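Local atomic coordinates of HTH-type transcriptional repressor PhnF (Mycobacterium smegmatis, PDB entry 3F8M), a protein that represses the phnDCE operon, which is involved in phosphate uptake, when phosphate is available in the cell. Residues A[41-44]-A[49-52]; A[105-110]-A[155-160]; A[88-93]-A[98-103]; A[115-118]-A[123-126]. One frame throughout, in Å; residues are numbered along the deposited sequence.

Contact 1: residues A[41-44]-A[49-52]; sequences EIAE and ARET
Ala43 turns its methyl toward the start of the next helix and meets the peptide group that joins Ala49 to Arg50. Ala43 CB lies 3.6 Å from Ala49 O and 3.7 Å from Arg50 N. The two backbones come close here, with 5.2 Å between Ala43 CA and Arg50 CA. The methyl bridges the short distance between them. Arg50 adds its aliphatic stem. Its CG passes beside the methyl at 4.2 Å from Ala43 CB, with chi1 at -72° setting that carbon beside its own backbone N. The chain then leads away from Ala43, and NE forms a salt bridge with Glu39. Ala49 is the N-cap of the second helix and turns its own methyl away. Its carbonyl O, besides touching Ala43, accepts a weak bond from Thr52 N at 3.0 Å. This is the turn of the winged helix-turn-helix, within the predicted DNA-binding motif. Helix 39-45 packs here on helix 50-62, the probable recognition helix. Further along, Ile42 and Ala43 both rest on Val53 of helix 50-62, and Thr52 packs on His16 and Arg20 of helix 15-29.

Contact 2: residues A[105-110]-A[155-160]; sequences VAWSDL and PGLRET
The Trp107 indole carries the Arg158 stem over one face. Arg158 CG sits 3.6 Å from the centroid of the five-membered ring, a CH-pi contact, and the next carbon, CD, reaches Trp107 CG at 3.7 Å. The far end of the indole meets Leu157 obliquely, with Trp107 CH2 3.8 Å from Leu157 CD2. The Arg158 guanidinium takes Asp109 at its edge. The grip is end-on, with one nitrogen to each carboxylate oxygen. Arg158 NH2 donates to Asp109 OD1 at 2.6 Å, bent to 139°, on the syn lone pair of that oxygen. Arg158 NH1 donates to Asp109 OD2 at 3.2 Å and is straighter; this oxygen lies in the guanidinium plane. The carboxylate and guanidinium planes are 40° apart, so the salt bridge is twisted rather than flat.

Strand 100-111 is, within this chain, an outermost strand of the six-stranded antiparallel sheet of the UTRA domain. The short helix 157-160 lies against it here. Along its hydrogen-bonded edge with strand 127-137, Val105 and Ala106 both face Glu132, a classic beta bulge. Trp107 and Arg158 both also pack on Leu129 of that strand.

The Arg158 chain bends at chi3, -92°, which turns the guanidinium from the indole toward Asp109. Trp107 and Asp109 are two residues apart on the strand, so one arginine can touch both. Gly156 is the N-cap of the helix, and its O accepts from Thr160 N at 2.8 Å. Leu157 is buried and packs further on Leu167 and Glu170 of helix 167-173.

Contact 3: residues A[88-93]-A[98-103]; sequences SYTEAA and LSAGRI
Ala93 and Leu98 close the turn between helix 89-93 and strand 100-103, whose axes approach to 7.9 Å and run nearly antiparallel at 156°. The helix and turn lead into the first strand, in chain order, of the six-stranded antiparallel sheet of the UTRA domain. Leu98 N donates to Ala93 O at 2.9 Å. Next to it the methyls of Ala93 and Ala100 meet, CB to CB at 3.6 Å. Ala100 CB also touches Tyr89 CE2 at 3.6 Å, approaching the ring obliquely, while Gly101 O lies at the ring edge. A water bridges the turn. It donates to Leu98 O and accepts from Ala100 N.

At the other end, Ser88 is the N-cap, and its OG accepts weak bonds from Thr90 N and Glu91 N. The Arg102 chain is extended from CG to NE and crosses Thr90 at about a right angle. Thr90 CG2 lies over a guanidinium face, 3.8 Å from Arg102 NH1. That nitrogen is bonded to Glu164 O. With chi1 at 43°, Thr90 OG1 is directed to a second water, 2.6 Å away. The same water is 2.6 Å from Ser88 OG, and it accepts from Arg102 NH2 at 2.8 Å, in the guanidinium plane.

Contact 4: residues A[115-118]-A[123-126]; sequences VLAG and DVGA
Ala117 and Val124 make the apolar part of this contact. Ala117 CB points at the loop and lies 4.0 Å from Val124 CG2. The Val124 torsion, chi1 -177°, sets CG1 anti to the backbone N and leaves CG2 beside that N. This is the branch that reaches the alanine. The apolar patch is small and lies at the surface, although Ala117 itself is buried.

The same methyl also packs against the backbone. Ala117 CB is 3.7 Å from Val124 N and 3.8 Å from Asp123 O, so it meets the peptide group between these two residues. The backbones are close at this point, with Ala117 CA 5.2 Å from Val124 CA. Asp123 CB points away from the helix, and the residue takes part through its carbonyl.

The loop is a type II beta turn from Asp123 to Ala126. It lies between helix 114-120 and strand 127-137 of the UTRA domain, and folds back on the helix that precedes it.

Hydrogen bonds of the turn are made by the backbone. Ala126 N donates to Asp123 O at 3.0 Å, the oxygen that also touches the Ala117 methyl. Gly125 has a positive phi of 90°, as expected at the third position of a type II turn. Both Gly125 and Ala126 are bonded through their backbones to Ala112, just ahead of the helix. Apart from the turn, Leu116 N in the helix is held by a side-chain bond to Asp113 OD1.

In the dimer, Arg58 of the second subunit packs on Val115, and Val115 O bonds a glycerol, probably from the crystallisation liquor.

Overall arrangement
Contact 1 lies in the DNA-binding domain, on the opposite side of the chain's centre from contacts 2 and 4; its centre is about 56 Å from that of contact 2 and about 63 Å from that of contact 4. Contact 3 is near the middle of the chain, about 35 Å from contact 1 between centres. Contacts 2 and 3 share strand 100-111, and their centres are about 21 Å apart. Contact 4 is nested in the loop that contact 2 closes. Their nearest atoms are about 4 Å apart without touching. Contacts 1 and 4 are alike: in each, one alanine methyl meets a peptide group. Arg58, on helix 50-62 of the second subunit, packs on Val115 at the edge of contact 4.

Contact 1: residues A[41-44]-A[49-52]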
loop_
_atom_site.group_PDB
_atom_site.type_symbol
_atom_site.label_atom_id
_atom_site.label_comp_id
_atom_site.label_asym_id
_atom_site.label_seq_id
_atom_site.Cartn_x
_atom_site.Cartn_y
_atom_site.Cartn_z
ATOM N N GLU A 41 10.771 -36.489 -3.367
ATOM C CA GLU A 41 10.930 -37.045 -4.708
ATOM C C GLU A 41 11.805 -36.143 -5.545
ATOM O O GLU A 41 12.739 -36.602 -6.238
ATOM C CB GLU A 41 9.575 -37.308 -5.416
ATOM C CG GLU A 41 9.761 -37.612 -6.910
ATOM C CD GLU A 41 8.534 -38.243 -7.571
ATOM O OE1 GLU A 41 7.418 -38.160 -7.011
ATOM O OE2 GLU A 41 8.706 -38.807 -8.671
ATOM N N ILE A 42 11.526 -34.847 -5.475
ATOM C CA ILE A 42 12.320 -33.880 -6.211
ATOM C C ILE A 42 13.792 -33.948 -5.778
ATOM O O ILE A 42 14.714 -33.971 -6.607
ATOM C CB ILE A 42 11.777 -32.415 -6.018
ATOM C CG1 ILE A 42 10.272 -32.338 -6.328
ATOM C CG2 ILE A 42 12.566 -31.437 -6.889
ATOM C CD1 ILE A 42 9.687 -30.908 -6.183
ATOM N N ALA A 43 14.010 -33.965 -4.470
ATOM C CA ALA A 43 15.380 -33.981 -3.960
ATOM C C ALA A 43 16.151 -35.170 -4.538
ATOM O O ALA A 43 17.275 -35.014 -5.040
ATOM C CB ALA A 43 15.370 -33.994 -2.425
ATOM N N GLU A 44 15.526 -36.343 -4.508
ATOM C CA GLU A 44 16.141 -37.561 -5.032
ATOM C C GLU A 44 16.362 -37.488 -6.554
ATOM O O GLU A 44 17.412 -37.905 -7.048
ATOM C CB GLU A 44 15.345 -38.808 -4.605
ATOM C CG GLU A 44 15.132 -38.853 -3.076
ATOM C CD GLU A 44 14.910 -40.261 -2.494
ATOM O OE1 GLU A 44 14.381 -41.150 -3.201
ATOM O OE2 GLU A 44 15.271 -40.463 -1.305
ATOM N N ALA A 49 19.626 -32.416 -1.023
ATOM C CA ALA A 49 18.936 -32.612 0.231
ATOM C C ALA A 49 17.468 -32.217 0.064
ATOM O O ALA A 49 17.150 -31.346 -0.755
ATOM C CB ALA A 49 19.580 -31.760 1.298
ATOM N N ARG A 50 16.601 -32.876 0.833
ATOM C CA ARG A 50 15.192 -32.475 0.978
ATOM C C ARG A 50 15.054 -31.016 1.427
ATOM O O ARG A 50 14.139 -30.303 0.977
ATOM C CB ARG A 50 14.485 -33.347 2.009
ATOM C CG ARG A 50 14.217 -34.747 1.588
ATOM C CD ARG A 50 13.400 -35.415 2.676
ATOM N NE ARG A 50 12.122 -34.720 2.906
ATOM C CZ ARG A 50 11.282 -34.993 3.904
ATOM N NH1 ARG A 50 11.570 -35.952 4.783
ATOM N NH2 ARG A 50 10.152 -34.302 4.027
ATOM N N GLU A 51 15.939 -30.579 2.317
ATOM C CA GLU A 51 15.920 -29.196 2.823
ATOM C C GLU A 51 16.319 -28.214 1.724
ATOM O O GLU A 51 15.939 -27.030 1.753
ATOM C CB GLU A 51 16.845 -29.013 4.019
ATOM C CG GLU A 51 16.462 -29.783 5.291
ATOM C CD GLU A 51 16.764 -31.291 5.254
ATOM O OE1 GLU A 51 17.451 -31.788 4.329
ATOM O OE2 GLU A 51 16.299 -31.994 6.182
ATOM N N THR A 52 17.084 -28.698 0.750
ATOM C CA THR A 52 17.459 -27.867 -0.384
ATOM C C THR A 52 16.257 -27.600 -1.314
ATOM O O THR A 52 16.085 -26.485 -1.803
ATOM C CB THR A 52 18.639 -28.451 -1.149
ATOM O OG1 THR A 52 19.718 -28.670 -0.213
ATOM C CG2 THR A 52 19.094 -27.465 -2.229
#

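Contact 2: residues A[105-110]-A[155-160]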
loop_
_atom_site.group_PDB
_atom_site.type_symbol
_atom_site.label_atom_id
_atom_site.label_comp_id
_atom_site.label_asym_id
_atom_site.label_seq_id
_atom_site.Cartn_x
_atom_site.Cartn_y
_atom_site.Cartn_z
ATOM N N VAL A 105 -11.279 2.017 -21.574
ATOM C CA VAL A 105 -12.679 1.999 -21.186
ATOM C C VAL A 105 -13.406 3.174 -21.874
ATOM O O VAL A 105 -14.343 2.979 -22.688
ATOM C CB VAL A 105 -12.799 2.092 -19.654
ATOM C CG1 VAL A 105 -14.243 2.221 -19.186
ATOM C CG2 VAL A 105 -12.152 0.900 -19.017
ATOM N N ALA A 106 -12.973 4.396 -21.577
ATOM C CA ALA A 106 -13.591 5.570 -22.223
ATOM C C ALA A 106 -12.761 6.825 -21.981
ATOM O O ALA A 106 -12.092 6.953 -20.950
ATOM C CB ALA A 106 -14.980 5.774 -21.680
ATOM N N TRP A 107 -12.829 7.751 -22.943
ATOM C CA TRP A 107 -12.455 9.122 -22.706
ATOM C C TRP A 107 -13.757 9.844 -22.320
ATOM O O TRP A 107 -14.813 9.560 -22.898
ATOM C CB TRP A 107 -11.892 9.764 -23.983
ATOM C CG TRP A 107 -10.553 9.227 -24.503
ATOM C CD1 TRP A 107 -10.366 8.316 -25.489
ATOM C CD2 TRP A 107 -9.261 9.651 -24.087
ATOM N NE1 TRP A 107 -9.022 8.118 -25.704
ATOM C CE2 TRP A 107 -8.313 8.909 -24.843
ATOM C CE3 TRP A 107 -8.800 10.565 -23.120
ATOM C CZ2 TRP A 107 -6.932 9.072 -24.698
ATOM C CZ3 TRP A 107 -7.404 10.731 -22.960
ATOM C CH2 TRP A 107 -6.486 9.987 -23.768
ATOM N N SER A 108 -13.674 10.745 -21.344
ATOM C CA SER A 108 -14.807 11.592 -20.921
ATOM C C SER A 108 -14.351 13.048 -20.882
ATOM O O SER A 108 -13.219 13.349 -20.502
ATOM C CB SER A 108 -15.367 11.212 -19.548
ATOM O OG SER A 108 -15.821 9.868 -19.555
ATOM N N ASP A 109 -15.254 13.953 -21.277
ATOM C CA ASP A 109 -14.987 15.376 -21.221
ATOM C C ASP A 109 -15.837 15.931 -20.098
ATOM O O ASP A 109 -17.054 15.787 -20.098
ATOM C CB ASP A 109 -15.356 16.053 -22.561
ATOM C CG ASP A 109 -14.525 15.547 -23.736
ATOM O OD1 ASP A 109 -13.350 15.952 -23.862
ATOM O OD2 ASP A 109 -15.077 14.804 -24.584
ATOM N N LEU A 110 -15.162 16.488 -19.102
ATOM C CA LEU A 110 -15.724 16.917 -17.848
ATOM C C LEU A 110 -15.278 18.378 -17.626
ATOM O O LEU A 110 -14.502 18.918 -18.425
ATOM C CB LEU A 110 -15.165 16.031 -16.710
ATOM C CG LEU A 110 -15.415 14.494 -16.850
ATOM C CD1 LEU A 110 -14.822 13.744 -15.692
ATOM C CD2 LEU A 110 -16.901 14.168 -16.970
ATOM N N PRO A 155 -3.364 19.585 -25.684
ATOM C CA PRO A 155 -4.117 19.535 -26.931
ATOM C C PRO A 155 -3.678 18.358 -27.808
ATOM O O PRO A 155 -2.496 17.946 -27.824
ATOM C CB PRO A 155 -3.807 20.909 -27.620
ATOM C CG PRO A 155 -2.523 21.329 -27.031
ATOM C CD PRO A 155 -2.524 20.785 -25.576
ATOM N N GLY A 156 -4.649 17.798 -28.498
ATOM C CA GLY A 156 -4.440 16.727 -29.445
ATOM C C GLY A 156 -4.250 15.372 -28.760
ATOM O O GLY A 156 -4.074 14.364 -29.438
ATOM N N LEU A 157 -4.294 15.331 -27.426
ATOM C CA LEU A 157 -3.960 14.074 -26.731
ATOM C C LEU A 157 -4.672 12.871 -27.298
ATOM O O LEU A 157 -4.047 11.848 -27.533
ATOM C CB LEU A 157 -4.209 14.143 -25.219
ATOM C CG LEU A 157 -3.671 12.883 -24.521
ATOM C CD1 LEU A 157 -2.148 12.838 -24.647
ATOM C CD2 LEU A 157 -4.108 12.895 -23.062
ATOM N N ARG A 158 -5.973 12.958 -27.505
ATOM C CA ARG A 158 -6.666 11.827 -28.159
ATOM C C ARG A 158 -6.129 11.434 -29.536
ATOM O O ARG A 158 -6.216 10.259 -29.923
ATOM C CB ARG A 158 -8.155 12.060 -28.209
ATOM C CG ARG A 158 -8.751 11.809 -26.859
ATOM C CD ARG A 158 -10.192 12.113 -26.831
ATOM N NE ARG A 158 -10.373 13.492 -26.404
ATOM C CZ ARG A 158 -11.528 14.018 -26.011
ATOM N NH1 ARG A 158 -12.641 13.282 -25.981
ATOM N NH2 ARG A 158 -11.558 15.296 -25.652
ATOM N N GLU A 159 -5.555 12.404 -30.251
ATOM C CA GLU A 159 -4.940 12.194 -31.571
ATOM C C GLU A 159 -3.543 11.599 -31.476
ATOM O O GLU A 159 -3.212 10.657 -32.177
ATOM C CB GLU A 159 -4.794 13.528 -32.327
ATOM C CG GLU A 159 -6.070 14.183 -32.803
ATOM C CD GLU A 159 -5.798 15.419 -33.653
ATOM O OE1 GLU A 159 -6.100 16.541 -33.166
ATOM O OE2 GLU A 159 -5.263 15.273 -34.783
ATOM N N THR A 160 -2.693 12.178 -30.628
ATOM C CA THR A 160 -1.320 11.749 -30.546
ATOM C C THR A 160 -1.126 10.488 -29.682
ATOM O O THR A 160 -0.095 9.804 -29.818
ATOM C CB THR A 160 -0.410 12.834 -29.993
ATOM O OG1 THR A 160 -0.573 12.939 -28.562
ATOM C CG2 THR A 160 -0.665 14.193 -30.690
#

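Contact 3: residues A[88-93]-A[98-103]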
loop_
_atom_site.group_PDB
_atom_site.type_symbol
_atom_site.label_atom_id
_atom_site.label_comp_id
_atom_site.label_asym_id
_atom_site.label_seq_id
_atom_site.Cartn_x
_atom_site.Cartn_y
_atom_site.Cartn_z
ATOM N N SER A 88 6.668 2.341 -14.789
ATOM C CA SER A 88 5.506 1.895 -15.539
ATOM C C SER A 88 4.975 0.553 -15.068
ATOM O O SER A 88 5.729 -0.328 -14.616
ATOM C CB SER A 88 5.831 1.839 -17.035
ATOM O OG SER A 88 4.994 0.961 -17.764
ATOM N N TYR A 89 3.665 0.407 -15.209
ATOM C CA TYR A 89 2.981 -0.829 -14.882
ATOM C C TYR A 89 3.505 -1.981 -15.769
ATOM O O TYR A 89 3.862 -3.062 -15.272
ATOM C CB TYR A 89 1.471 -0.609 -15.061
ATOM C CG TYR A 89 0.654 -1.876 -15.081
ATOM C CD1 TYR A 89 0.496 -2.629 -13.912
ATOM C CD2 TYR A 89 0.054 -2.332 -16.261
ATOM C CE1 TYR A 89 -0.262 -3.790 -13.908
ATOM C CE2 TYR A 89 -0.703 -3.515 -16.272
ATOM C CZ TYR A 89 -0.836 -4.237 -15.088
ATOM O OH TYR A 89 -1.565 -5.412 -15.068
ATOM N N THR A 90 3.586 -1.734 -17.081
ATOM C CA THR A 90 4.071 -2.771 -18.024
ATOM C C THR A 90 5.539 -3.113 -17.790
ATOM O O THR A 90 5.926 -4.287 -17.912
ATOM C CB THR A 90 3.864 -2.388 -19.497
ATOM O OG1 THR A 90 4.235 -1.018 -19.674
ATOM C CG2 THR A 90 2.435 -2.583 -19.895
ATOM N N GLU A 91 6.347 -2.108 -17.439
ATOM C CA GLU A 91 7.762 -2.353 -17.125
ATOM C C GLU A 91 7.896 -3.240 -15.889
ATOM O O GLU A 91 8.767 -4.110 -15.850
ATOM C CB GLU A 91 8.546 -1.051 -16.901
ATOM C CG GLU A 91 8.603 -0.134 -18.103
ATOM C CD GLU A 91 9.932 0.617 -18.224
ATOM O OE1 GLU A 91 10.684 0.734 -17.212
ATOM O OE2 GLU A 91 10.224 1.089 -19.349
ATOM N N ALA A 92 7.044 -3.010 -14.880
ATOM C CA ALA A 92 7.113 -3.802 -13.651
ATOM C C ALA A 92 6.813 -5.251 -13.999
ATOM O O ALA A 92 7.517 -6.137 -13.545
ATOM C CB ALA A 92 6.149 -3.289 -12.588
ATOM N N ALA A 93 5.777 -5.475 -14.811
ATOM C CA ALA A 93 5.363 -6.834 -15.185
ATOM C C ALA A 93 6.421 -7.510 -16.067
ATOM O O ALA A 93 6.725 -8.685 -15.844
ATOM C CB ALA A 93 3.998 -6.836 -15.867
ATOM N N LEU A 98 6.158 -11.287 -17.044
ATOM C CA LEU A 98 4.691 -11.335 -17.067
ATOM C C LEU A 98 4.137 -10.402 -18.158
ATOM O O LEU A 98 4.676 -9.322 -18.354
ATOM C CB LEU A 98 4.127 -10.886 -15.703
ATOM C CG LEU A 98 4.457 -11.702 -14.441
ATOM C CD1 LEU A 98 4.021 -10.965 -13.149
ATOM C CD2 LEU A 98 3.815 -13.107 -14.519
ATOM N N SER A 99 3.037 -10.797 -18.808
ATOM C CA SER A 99 2.466 -10.063 -19.959
ATOM C C SER A 99 1.322 -9.079 -19.641
ATOM O O SER A 99 0.126 -9.461 -19.615
ATOM C CB SER A 99 1.931 -11.058 -20.968
ATOM O OG SER A 99 0.841 -11.739 -20.384
ATOM N N ALA A 100 1.662 -7.814 -19.478
ATOM C CA ALA A 100 0.679 -6.831 -19.040
ATOM C C ALA A 100 0.126 -6.003 -20.197
ATOM O O ALA A 100 0.813 -5.788 -21.194
ATOM C CB ALA A 100 1.301 -5.919 -18.015
ATOM N N GLY A 101 -1.122 -5.551 -20.069
ATOM C CA GLY A 101 -1.671 -4.626 -21.068
ATOM C C GLY A 101 -2.637 -3.621 -20.492
ATOM O O GLY A 101 -2.923 -3.640 -19.299
ATOM N N ARG A 102 -3.153 -2.768 -21.369
ATOM C CA ARG A 102 -4.166 -1.778 -21.002
ATOM C C ARG A 102 -5.250 -1.760 -22.050
ATOM O O ARG A 102 -4.966 -1.859 -23.267
ATOM C CB ARG A 102 -3.566 -0.380 -20.924
ATOM C CG ARG A 102 -2.358 -0.242 -19.998
ATOM C CD ARG A 102 -1.752 1.149 -20.122
ATOM N NE ARG A 102 -0.481 1.358 -19.391
ATOM C CZ ARG A 102 0.720 1.110 -19.897
ATOM N NH1 ARG A 102 0.837 0.631 -21.144
ATOM N NH2 ARG A 102 1.803 1.367 -19.165
ATOM N N ILE A 103 -6.479 -1.587 -21.596
ATOM C CA ILE A 103 -7.635 -1.502 -22.492
ATOM C C ILE A 103 -8.396 -0.205 -22.229
ATOM O O ILE A 103 -8.682 0.135 -21.082
ATOM C CB ILE A 103 -8.589 -2.692 -22.256
ATOM C CG1 ILE A 103 -7.885 -3.990 -22.707
ATOM C CG2 ILE A 103 -9.916 -2.492 -23.022
ATOM C CD1 ILE A 103 -8.518 -5.260 -22.097
HETATM O O HOH W 1 4.434 1.466 -20.217
HETATM O O HOH W 2 4.610 -6.950 -19.722
#

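Contact 4: residues A[115-118]-A[123-126]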
loop_
_atom_site.group_PDB
_atom_site.type_symbol
_atom_site.label_atom_id
_atom_site.label_comp_id
_atom_site.label_asym_id
_atom_site.label_seq_id
_atom_site.Cartn_x
_atom_site.Cartn_y
_atom_site.Cartn_z
ATOM N N VAL A 115 -13.170 21.513 -5.862
ATOM C CA VAL A 115 -12.132 20.653 -5.279
ATOM C C VAL A 115 -11.050 20.253 -6.319
ATOM O O VAL A 115 -9.834 20.376 -6.091
ATOM C CB VAL A 115 -12.781 19.358 -4.691
ATOM C CG1 VAL A 115 -11.723 18.383 -4.253
ATOM C CG2 VAL A 115 -13.743 19.693 -3.535
ATOM N N LEU A 116 -11.508 19.757 -7.454
ATOM C CA LEU A 116 -10.606 19.352 -8.522
ATOM C C LEU A 116 -9.831 20.563 -9.087
ATOM O O LEU A 116 -8.617 20.462 -9.298
ATOM C CB LEU A 116 -11.349 18.572 -9.623
ATOM C CG LEU A 116 -10.401 18.067 -10.733
ATOM C CD1 LEU A 116 -9.351 17.062 -10.195
ATOM C CD2 LEU A 116 -11.177 17.486 -11.879
ATOM N N ALA A 117 -10.503 21.705 -9.258
ATOM C CA ALA A 117 -9.743 22.928 -9.622
ATOM C C ALA A 117 -8.580 23.193 -8.685
ATOM O O ALA A 117 -7.486 23.466 -9.139
ATOM C CB ALA A 117 -10.639 24.128 -9.689
ATOM N N GLY A 118 -8.816 23.112 -7.370
ATOM C CA GLY A 118 -7.761 23.246 -6.358
ATOM C C GLY A 118 -6.647 22.221 -6.489
ATOM O O GLY A 118 -5.469 22.553 -6.348
ATOM N N ASP A 123 -8.594 26.897 -13.108
ATOM C CA ASP A 123 -9.810 27.625 -12.783
ATOM C C ASP A 123 -10.950 26.649 -12.524
ATOM O O ASP A 123 -11.018 25.608 -13.145
ATOM C CB ASP A 123 -10.187 28.555 -13.930
ATOM C CG ASP A 123 -9.140 29.658 -14.172
ATOM O OD1 ASP A 123 -8.235 29.883 -13.345
ATOM O OD2 ASP A 123 -9.232 30.287 -15.226
ATOM N N VAL A 124 -11.835 27.004 -11.595
ATOM C CA VAL A 124 -13.132 26.362 -11.492
ATOM C C VAL A 124 -13.839 26.441 -12.851
ATOM O O VAL A 124 -13.898 27.512 -13.495
ATOM C CB VAL A 124 -14.011 27.000 -10.371
ATOM C CG1 VAL A 124 -15.326 26.269 -10.235
ATOM C CG2 VAL A 124 -13.257 27.070 -9.006
ATOM N N GLY A 125 -14.361 25.307 -13.309
ATOM C CA GLY A 125 -14.991 25.223 -14.619
ATOM C C GLY A 125 -14.064 24.850 -15.765
ATOM O O GLY A 125 -14.536 24.609 -16.880
ATOM N N ALA A 126 -12.760 24.818 -15.520
ATOM C CA ALA A 126 -11.795 24.532 -16.594
ATOM C C ALA A 126 -12.033 23.113 -17.157
ATOM O O ALA A 126 -12.465 22.205 -16.413
ATOM C CB ALA A 126 -10.380 24.641 -16.082
#